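Local coordinates for protein prefoldin beta subunit 2 (Thermococcus sp., PDB 3AEI) that probably acts as a subunit of the prefoldin co-chaperone, which captures unfolded proteins and passes them to a group II chaperonin, at residues A[30-33]-A[34-38]; A[75-78]-A[79-83]. All coordinates share one frame; numbering follows the deposited sequence. Where two conformers were deposited one is given.

Contact 1 of 2, residues A[30-33]-A[34-38]; sequences LEYA and EGIIT
Ala33 and Ile37 meet one turn apart near the C-terminal end of helix 2-37, the first arm of the prefoldin coiled-coil hairpin. This is the tight side. Ile37 N donates to Ala33 O at 2.9 Å with an N-H...O angle of 166°, arriving almost along the carbonyl bond. The Ile37 side chain closes over the same oxygen: CG1, anti to its own carbonyl carbon (chi1 -70°), sits 3.2 Å from Ala33 O, and CD1 reaches on to Ala33 CB at 4.3 Å. Cut back to an alanine here, the side chain would lose CG1 and CD1, which is likely to thin the cover over Ala33 O and open a gap beside Ala33 CB and Lys59 of helix 59-93. Ala33 and Ile36 also pack on Phe50 of a second subunit.

The more open flank is that of Tyr32, an exposed ring that also packs on Arg48 of the second subunit. Its CG is anti to the backbone N (chi1 -163°), which swings the ring along the helix until CE2 touches Ile36 CD1 at 3.7 Å; the methyl meets the ring obliquely, so Ile36 stands between the two sides. Glu31 makes a salt bridge with Arg70, and Glu34 has a long, weak ion pair with the same arginine. Thr38 is the first residue to leave helical geometry, and there Glu34 O takes two bonds from opposite faces of its plane, from Thr38 N and from Thr38 OG1, each at 3.0 Å.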
loop_
_atom_site.group_PDB
_atom_site.type_symbol
_atom_site.label_atom_id
_atom_site.label_comp_id
_atom_site.label_asym_id
_atom_site.label_seq_id
_atom_site.Cartn_x
_atom_site.Cartn_y
_atom_site.Cartn_z
ATOM N N LEU A 30 11.630 -9.452 6.939
ATOM C CA LEU A 30 11.975 -10.793 6.440
ATOM C C LEU A 30 12.902 -11.526 7.409
ATOM O O LEU A 30 12.774 -12.732 7.572
ATOM C CB LEU A 30 12.633 -10.739 5.042
ATOM C CG LEU A 30 11.721 -10.222 3.924
ATOM C CD1 LEU A 30 12.579 -9.979 2.653
ATOM C CD2 LEU A 30 10.615 -11.198 3.638
ATOM N N GLU A 31 13.821 -10.802 8.063
ATOM C CA GLU A 31 14.699 -11.435 9.072
ATOM C C GLU A 31 13.855 -11.925 10.267
ATOM O O GLU A 31 14.089 -13.014 10.794
ATOM C CB GLU A 31 15.793 -10.439 9.512
ATOM C CG GLU A 31 16.616 -9.988 8.296
ATOM C CD GLU A 31 17.642 -8.899 8.585
ATOM O OE1 GLU A 31 17.368 -8.018 9.433
ATOM O OE2 GLU A 31 18.719 -8.919 7.934
ATOM N N TYR A 32 12.833 -11.151 10.661
ATOM C CA TYR A 32 11.960 -11.551 11.742
ATOM C C TYR A 32 11.223 -12.818 11.331
ATOM O O TYR A 32 11.175 -13.792 12.086
ATOM C CB TYR A 32 10.968 -10.431 12.052
ATOM C CG TYR A 32 10.296 -10.575 13.390
ATOM C CD1 TYR A 32 10.752 -9.864 14.508
ATOM C CD2 TYR A 32 9.181 -11.378 13.529
ATOM C CE1 TYR A 32 10.084 -9.956 15.733
ATOM C CE2 TYR A 32 8.505 -11.483 14.750
ATOM C CZ TYR A 32 8.963 -10.761 15.841
ATOM O OH TYR A 32 8.256 -10.809 17.018
ATOM N N ALA A 33 10.704 -12.825 10.103
ATOM C CA ALA A 33 9.975 -13.990 9.593
ATOM C C ALA A 33 10.902 -15.229 9.607
ATOM O O ALA A 33 10.468 -16.322 9.971
ATOM C CB ALA A 33 9.480 -13.717 8.161
ATOM N N GLU A 34 12.163 -15.052 9.224
ATOM C CA GLU A 34 13.118 -16.181 9.181
ATOM C C GLU A 34 13.275 -16.784 10.572
ATOM O O GLU A 34 13.285 -17.997 10.736
ATOM C CB GLU A 34 14.468 -15.710 8.659
ATOM C CG GLU A 34 15.357 -16.839 8.165
ATOM C CD GLU A 34 16.614 -16.291 7.519
ATOM O OE1 GLU A 34 17.128 -16.918 6.573
ATOM O OE2 GLU A 34 17.083 -15.224 7.956
ATOM N N GLY A 35 13.355 -15.926 11.582
ATOM C CA GLY A 35 13.477 -16.443 12.939
ATOM C C GLY A 35 12.314 -17.325 13.338
ATOM O O GLY A 35 12.521 -18.341 14.013
ATOM N N ILE A 36 11.099 -16.959 12.926
ATOM C CA ILE A 36 9.916 -17.737 13.251
ATOM C C ILE A 36 9.876 -19.042 12.456
ATOM O O ILE A 36 9.579 -20.136 12.990
ATOM C CB ILE A 36 8.634 -16.962 12.932
ATOM C CG1 ILE A 36 8.591 -15.692 13.801
ATOM C CG2 ILE A 36 7.413 -17.859 13.112
ATOM C CD1 ILE A 36 7.356 -14.882 13.668
ATOM N N ILE A 37 10.165 -18.922 11.168
ATOM C CA ILE A 37 10.117 -20.080 10.289
ATOM C C ILE A 37 11.108 -21.152 10.695
ATOM O O ILE A 37 10.852 -22.340 10.501
ATOM C CB ILE A 37 10.401 -19.622 8.839
ATOM C CG1 ILE A 37 9.204 -18.803 8.337
ATOM C CG2 ILE A 37 10.632 -20.814 7.917
ATOM C CD1 ILE A 37 9.558 -17.910 7.097
ATOM N N THR A 38 12.227 -20.739 11.263
ATOM C CA THR A 38 13.223 -21.721 11.644
ATOM C C THR A 38 13.097 -22.104 13.116
ATOM O O THR A 38 13.958 -22.798 13.639
ATOM C CB THR A 38 14.637 -21.210 11.349
ATOM O OG1 THR A 38 14.907 -20.032 12.147
ATOM C CG2 THR A 38 14.792 -20.888 9.871
#

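Contact 2 of 2, residues A[75-78]-A[79-83]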
loop_
_atom_site.group_PDB
_atom_site.type_symbol
_atom_site.label_atom_id
_atom_site.label_comp_id
_atom_site.label_asym_id
_atom_site.label_seq_id
_atom_site.Cartn_x
_atom_site.Cartn_y
_atom_site.Cartn_z
ATOM N N ARG A 75 22.637 -4.669 -0.293
ATOM C CA ARG A 75 23.403 -3.993 -1.329
ATOM C C ARG A 75 22.824 -2.616 -1.660
ATOM O O ARG A 75 23.547 -1.626 -1.758
ATOM C CB ARG A 75 23.435 -4.861 -2.589
ATOM C CG ARG A 75 24.266 -4.296 -3.733
ATOM C CD ARG A 75 24.352 -5.303 -4.870
ATOM N NE ARG A 75 24.877 -6.590 -4.416
ATOM C CZ ARG A 75 26.100 -6.771 -3.932
ATOM N NH1 ARG A 75 26.485 -7.976 -3.543
ATOM N NH2 ARG A 75 26.943 -5.751 -3.843
ATOM N N GLU A 76 21.510 -2.557 -1.846
ATOM C CA GLU A 76 20.860 -1.295 -2.175
ATOM C C GLU A 76 21.002 -0.308 -1.013
ATOM O O GLU A 76 21.273 0.876 -1.238
ATOM C CB GLU A 76 19.391 -1.548 -2.526
ATOM C CG GLU A 76 19.246 -2.285 -3.836
ATOM C CD GLU A 76 17.837 -2.764 -4.132
ATOM O OE1 GLU A 76 17.036 -2.927 -3.182
ATOM O OE2 GLU A 76 17.549 -2.997 -5.331
ATOM N N ILE A 77 20.871 -0.811 0.210
ATOM C CA ILE A 77 20.987 0.011 1.413
ATOM C C ILE A 77 22.423 0.523 1.559
ATOM O O ILE A 77 22.642 1.690 1.889
ATOM C CB ILE A 77 20.590 -0.791 2.671
ATOM C CG1 ILE A 77 19.059 -1.040 2.651
ATOM C CG2 ILE A 77 21.094 -0.075 3.942
ATOM C CD1 ILE A 77 18.569 -2.176 3.571
ATOM N N GLU A 78 23.413 -0.342 1.322
ATOM C CA GLU A 78 24.804 0.106 1.432
ATOM C C GLU A 78 25.105 1.215 0.423
ATOM O O GLU A 78 25.792 2.196 0.747
ATOM C CB GLU A 78 25.779 -1.060 1.200
ATOM C CG GLU A 78 26.002 -1.923 2.436
ATOM C CD GLU A 78 26.777 -3.205 2.146
ATOM O OE1 GLU A 78 26.941 -4.024 3.082
ATOM O OE2 GLU A 78 27.217 -3.393 0.987
ATOM N N LYS A 79 24.579 1.078 -0.789
ATOM C CA LYS A 79 24.808 2.090 -1.798
ATOM C C LYS A 79 24.139 3.398 -1.439
ATOM O O LYS A 79 24.702 4.465 -1.659
ATOM C CB LYS A 79 24.312 1.618 -3.154
ATOM C CG LYS A 79 25.246 0.547 -3.761
ATOM C CD LYS A 79 24.789 0.123 -5.148
ATOM C CE LYS A 79 25.606 -1.061 -5.661
ATOM N NZ LYS A 79 25.062 -1.584 -6.936
ATOM N N LEU A 80 22.937 3.322 -0.877
ATOM C CA LEU A 80 22.252 4.560 -0.519
ATOM C C LEU A 80 22.923 5.217 0.687
ATOM O O LEU A 80 23.040 6.447 0.735
ATOM C CB LEU A 80 20.757 4.289 -0.233
ATOM C CG LEU A 80 19.889 3.850 -1.409
ATOM C CD1 LEU A 80 18.591 3.300 -0.891
ATOM C CD2 LEU A 80 19.661 4.979 -2.378
ATOM N N LYS A 81 23.370 4.419 1.663
ATOM C CA LYS A 81 24.024 4.973 2.836
ATOM C C LYS A 81 25.341 5.656 2.435
ATOM O O LYS A 81 25.741 6.657 3.029
ATOM C CB LYS A 81 24.246 3.891 3.922
ATOM C CG LYS A 81 22.930 3.508 4.658
ATOM C CD LYS A 81 23.074 2.495 5.809
ATOM C CE LYS A 81 23.578 3.153 7.087
ATOM N NZ LYS A 81 23.493 2.238 8.269
ATOM N N LYS A 82 26.002 5.151 1.409
ATOM C CA LYS A 82 27.241 5.793 1.006
ATOM C C LYS A 82 26.918 7.155 0.353
ATOM O O LYS A 82 27.670 8.118 0.546
ATOM C CB LYS A 82 28.049 4.839 0.110
ATOM C CG LYS A 82 28.707 5.462 -1.073
ATOM C CD LYS A 82 27.678 5.664 -2.160
ATOM C CE LYS A 82 27.329 4.382 -2.896
ATOM N NZ LYS A 82 26.369 4.680 -3.995
ATOM N N ARG A 83 25.802 7.252 -0.379
ATOM C CA ARG A 83 25.391 8.535 -0.978
ATOM C C ARG A 83 24.989 9.494 0.155
ATOM O O ARG A 83 25.280 10.692 0.083
ATOM C CB ARG A 83 24.201 8.376 -1.949
ATOM C CG ARG A 83 24.536 7.879 -3.379
ATOM C CD ARG A 83 23.271 7.755 -4.303
ATOM N NE ARG A 83 22.658 9.051 -4.614
ATOM C CZ ARG A 83 21.422 9.225 -5.083
ATOM N NH1 ARG A 83 20.638 8.180 -5.309
ATOM N NH2 ARG A 83 20.963 10.454 -5.312
#
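Ile77 and Lys81 lie side by side on helix 59-93, the second arm of the prefoldin coiled coil, both side chains pointing the same way. Ile77 is the buried residue here, packed on Leu23 and Glu24 of helix 2-37. Its CG2, anti to the backbone N, faces the stem of Lys81, whose CD lies 3.7 Å away before the side chain bends at chi3 and carries the ammonium off.

The backbone polar atoms are satisfied by successive i to i+4 bonds. Arg75 O accepts from Lys79 N, Glu76 O from Leu80 N, Ile77 O from Lys81 N and Glu78 O from Lys82 N. The shortest is Lys81 N to Ile77 O, 2.8 Å with an N-H...O angle of 161°; the bond from Lys82 N to Glu78 O is more bent, at 145°. In all four the donor is tilted 20° or more from the carbonyl plane. Aliphatic carbons crowd the same acceptors: Lys79 CG comes within 3.4 Å of Arg75 O, and Leu80 CG within 3.3 Å of Glu76 O.

On the exposed surface the side chains of Arg75 and Lys79 also run alongside each other, though Arg75 is modelled in two conformers and the position of its end is doubtful. Farther on, Arg83 reaches across to helix 2-37, where its NH2 makes a salt bridge with Glu12. Lys82 folds back instead, bent at both chi2 and chi3, and its NZ makes a weak 2.9 Å bond to Lys79 O, a carbonyl that also receives Arg83 N.

In the fold
Contact 1 comes first along the chain, at the end of helix 2-37; contact 2 follows within helix 59-93, after the two antiparallel strands 46-50 and 53-57 that join the helices. The two helices form the arms of one coiled-coil hairpin, and the contacts sit on opposite sides of the chain's centre, their own centres 24 Å apart and their nearest atoms about 8 Å apart without touching. Contact 1 lies near the strand-bearing end, where a second subunit packs on it, whereas contact 2 lies part-way along the other arm and meets no other chain of the assembly. One thus belongs to the subunit interface; the other is a surface contact on the coiled coil, with Ile77 packed against helix 2-37.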